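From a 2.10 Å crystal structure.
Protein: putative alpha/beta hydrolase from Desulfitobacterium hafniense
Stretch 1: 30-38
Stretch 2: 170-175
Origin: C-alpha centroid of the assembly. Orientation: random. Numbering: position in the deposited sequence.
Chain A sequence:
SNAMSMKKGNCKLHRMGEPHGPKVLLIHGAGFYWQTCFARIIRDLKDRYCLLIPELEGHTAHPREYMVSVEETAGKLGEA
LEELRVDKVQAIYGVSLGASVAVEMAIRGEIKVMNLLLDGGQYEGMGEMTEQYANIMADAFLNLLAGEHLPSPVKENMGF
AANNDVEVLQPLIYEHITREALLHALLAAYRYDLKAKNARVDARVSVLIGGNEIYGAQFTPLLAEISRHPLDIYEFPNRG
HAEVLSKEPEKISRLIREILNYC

Stretch 1, residues 30-38: AGFYWQTCF
Stretch 2, residues 170-175: QPLIYE

Register is set by Phe 32 and Ile 173, whose CA atoms lie 4.8 Å apart. Stretch 1 runs as loop through Gly 31 (phi/psi 84/-9), Phe 32 (-92/-178) and Tyr 33 (-138/138), the N-cap of a helix spanning 34-37; Cys 37 N bonds Tyr 33 O at 3.0 Å. In stretch 2, Gln 170 to Leu 172 have helical torsions, then Ile 173 (-74/129) and Tyr 174 (-67/127) extend.

One direct hydrogen bond joins the backbones: Tyr 174 N to Gly 31 O, 2.7 Å and nearly linear at 173°. Beside it, Phe 32 CA approaches Leu 172 O at 3.3 Å, a CA-H...O contact (156° at H). The positive phi of Gly 31 would jam a CB against the preceding carbonyl.

Water 1 accepts from Tyr 33 N (2.9 Å) and donates to Leu 172 O (2.8 Å), bridging a pair 4.1 Å apart; it also bonds Thr 36 OG1 at 2.9 Å.

Aromatic packing follows. Tyr 33 (chi1 t, chi2 48°) and Tyr 174 (t, 44°) form an offset stack, centroids 4.0 Å apart, planes at 16°. Phe 32 (m, -4°) receives Leu 172 (m, t) over one face, CB 3.9 Å from the ring centroid, while Ile 173 (m, m) brings CD1 to the ring edge, 4.1 Å from Phe 32 CE1.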

# COMPACT_ATOMS: atom_id res chain seq x y z
N ALA A 30 4.02 -0.02 -5.25
CA ALA A 30 4.85 0.09 -6.44
C ALA A 30 5.60 -1.21 -6.72
O ALA A 30 6.26 -1.75 -5.87
CB ALA A 30 5.86 1.21 -6.27
N GLY A 31 5.52 -1.66 -7.97
CA GLY A 31 6.16 -2.89 -8.41
C GLY A 31 5.38 -4.15 -8.16
O GLY A 31 5.80 -5.20 -8.63
N PHE A 32 4.28 -4.09 -7.41
CA PHE A 32 3.53 -5.30 -7.00
C PHE A 32 2.45 -5.55 -8.04
O PHE A 32 2.37 -4.80 -9.02
CB PHE A 32 2.92 -5.13 -5.61
CG PHE A 32 3.93 -4.98 -4.51
CD1 PHE A 32 5.29 -5.09 -4.75
CD2 PHE A 32 3.51 -4.85 -3.18
CE1 PHE A 32 6.21 -5.04 -3.70
CE2 PHE A 32 4.42 -4.77 -2.14
CZ PHE A 32 5.77 -4.85 -2.40
N TYR A 33 1.64 -6.58 -7.82
CA TYR A 33 0.57 -6.91 -8.72
C TYR A 33 -0.65 -7.26 -7.93
O TYR A 33 -0.56 -7.97 -6.97
CB TYR A 33 1.00 -8.11 -9.57
CG TYR A 33 0.08 -8.44 -10.72
CD1 TYR A 33 -0.36 -7.43 -11.58
CD2 TYR A 33 -0.32 -9.76 -10.99
CE1 TYR A 33 -1.18 -7.70 -12.66
CE2 TYR A 33 -1.14 -10.04 -12.08
CZ TYR A 33 -1.59 -9.00 -12.90
OH TYR A 33 -2.44 -9.22 -13.97
N TRP A 34 -1.80 -6.79 -8.36
CA TRP A 34 -3.05 -6.97 -7.63
C TRP A 34 -3.34 -8.43 -7.32
O TRP A 34 -3.80 -8.72 -6.23
CB TRP A 34 -4.22 -6.38 -8.41
CG TRP A 34 -4.68 -7.24 -9.57
CD1 TRP A 34 -4.21 -7.22 -10.83
CD2 TRP A 34 -5.71 -8.24 -9.54
NE1 TRP A 34 -4.86 -8.14 -11.60
CE2 TRP A 34 -5.81 -8.77 -10.83
CE3 TRP A 34 -6.57 -8.72 -8.55
CZ2 TRP A 34 -6.73 -9.79 -11.17
CZ3 TRP A 34 -7.49 -9.75 -8.89
CH2 TRP A 34 -7.55 -10.26 -10.18
N GLN A 35 -3.02 -9.34 -8.24
CA GLN A 35 -3.48 -10.71 -8.17
C GLN A 35 -2.60 -11.54 -7.33
O GLN A 35 -3.02 -12.60 -6.90
CB GLN A 35 -3.59 -11.32 -9.56
CG GLN A 35 -4.51 -12.52 -9.68
CD GLN A 35 -4.58 -13.01 -11.11
OE1 GLN A 35 -3.61 -12.92 -11.85
NE2 GLN A 35 -5.73 -13.53 -11.50
N THR A 36 -1.36 -11.11 -7.10
CA THR A 36 -0.45 -11.88 -6.25
C THR A 36 -0.25 -11.28 -4.88
O THR A 36 0.17 -11.93 -3.96
CB THR A 36 0.93 -12.06 -6.89
OG1 THR A 36 1.56 -10.80 -7.09
CG2 THR A 36 0.83 -12.81 -8.22
N CYS A 37 -0.50 -10.00 -4.78
CA CYS A 37 -0.36 -9.29 -3.54
C CYS A 37 -1.36 -9.78 -2.48
O CYS A 37 -1.01 -9.97 -1.34
CB CYS A 37 -0.64 -7.80 -3.84
SG CYS A 37 0.13 -6.78 -2.63
N PHE A 38 -2.60 -10.00 -2.92
CA PHE A 38 -3.74 -10.23 -2.07
C PHE A 38 -4.47 -11.56 -2.22
O PHE A 38 -5.55 -11.72 -1.67
CB PHE A 38 -4.73 -9.07 -2.33
CG PHE A 38 -4.16 -7.71 -1.98
CD1 PHE A 38 -3.71 -7.47 -0.68
CD2 PHE A 38 -4.08 -6.71 -2.92
CE1 PHE A 38 -3.19 -6.24 -0.33
CE2 PHE A 38 -3.54 -5.49 -2.57
CZ PHE A 38 -3.09 -5.26 -1.27
N GLN A 170 10.81 -10.82 -3.39
CA GLN A 170 10.81 -11.29 -4.75
C GLN A 170 9.46 -11.86 -5.14
O GLN A 170 9.01 -11.64 -6.25
CB GLN A 170 11.93 -12.31 -4.97
CG GLN A 170 12.16 -12.66 -6.42
CD GLN A 170 13.17 -13.78 -6.62
OE1 GLN A 170 13.59 -14.46 -5.71
NE2 GLN A 170 13.56 -13.96 -7.82
N PRO A 171 8.77 -12.59 -4.22
CA PRO A 171 7.46 -13.06 -4.64
C PRO A 171 6.40 -11.97 -4.87
O PRO A 171 5.35 -12.29 -5.43
CB PRO A 171 6.97 -13.92 -3.44
CG PRO A 171 8.13 -14.14 -2.55
CD PRO A 171 9.23 -13.18 -2.94
N LEU A 172 6.61 -10.74 -4.35
CA LEU A 172 5.65 -9.67 -4.52
C LEU A 172 5.90 -8.81 -5.74
O LEU A 172 5.03 -8.06 -6.13
CB LEU A 172 5.64 -8.72 -3.31
CG LEU A 172 5.16 -9.37 -2.02
CD1 LEU A 172 5.37 -8.43 -0.84
CD2 LEU A 172 3.70 -9.75 -2.17
N ILE A 173 7.08 -8.87 -6.31
CA ILE A 173 7.38 -8.06 -7.49
C ILE A 173 6.68 -8.64 -8.70
O ILE A 173 6.78 -9.80 -8.98
CB ILE A 173 8.87 -8.04 -7.78
CG1 ILE A 173 9.67 -7.59 -6.56
CG2 ILE A 173 9.12 -7.18 -8.99
CD1 ILE A 173 9.32 -6.20 -6.03
N TYR A 174 5.95 -7.81 -9.42
CA TYR A 174 5.17 -8.28 -10.54
C TYR A 174 6.17 -8.75 -11.58
O TYR A 174 7.08 -8.03 -11.97
CB TYR A 174 4.22 -7.18 -11.06
CG TYR A 174 3.46 -7.49 -12.34
CD1 TYR A 174 2.85 -8.72 -12.54
CD2 TYR A 174 3.35 -6.53 -13.34
CE1 TYR A 174 2.19 -9.00 -13.73
CE2 TYR A 174 2.70 -6.79 -14.52
CZ TYR A 174 2.11 -7.99 -14.71
OH TYR A 174 1.44 -8.17 -15.88
N GLU A 175 6.00 -9.97 -12.03
CA GLU A 175 7.04 -10.56 -12.86
C GLU A 175 7.13 -9.91 -14.25
O GLU A 175 8.15 -10.01 -14.88
CB GLU A 175 6.90 -12.09 -12.90
CG GLU A 175 5.71 -12.57 -13.67
CD GLU A 175 5.64 -14.09 -13.72
OE1 GLU A 175 6.29 -14.80 -12.90
OE2 GLU A 175 4.92 -14.59 -14.60
O HOH W 1 2.30 -8.45 -5.65
O HOH W 2 -1.93 -8.57 -16.62
O HOH W 3 3.84 -10.89 -8.03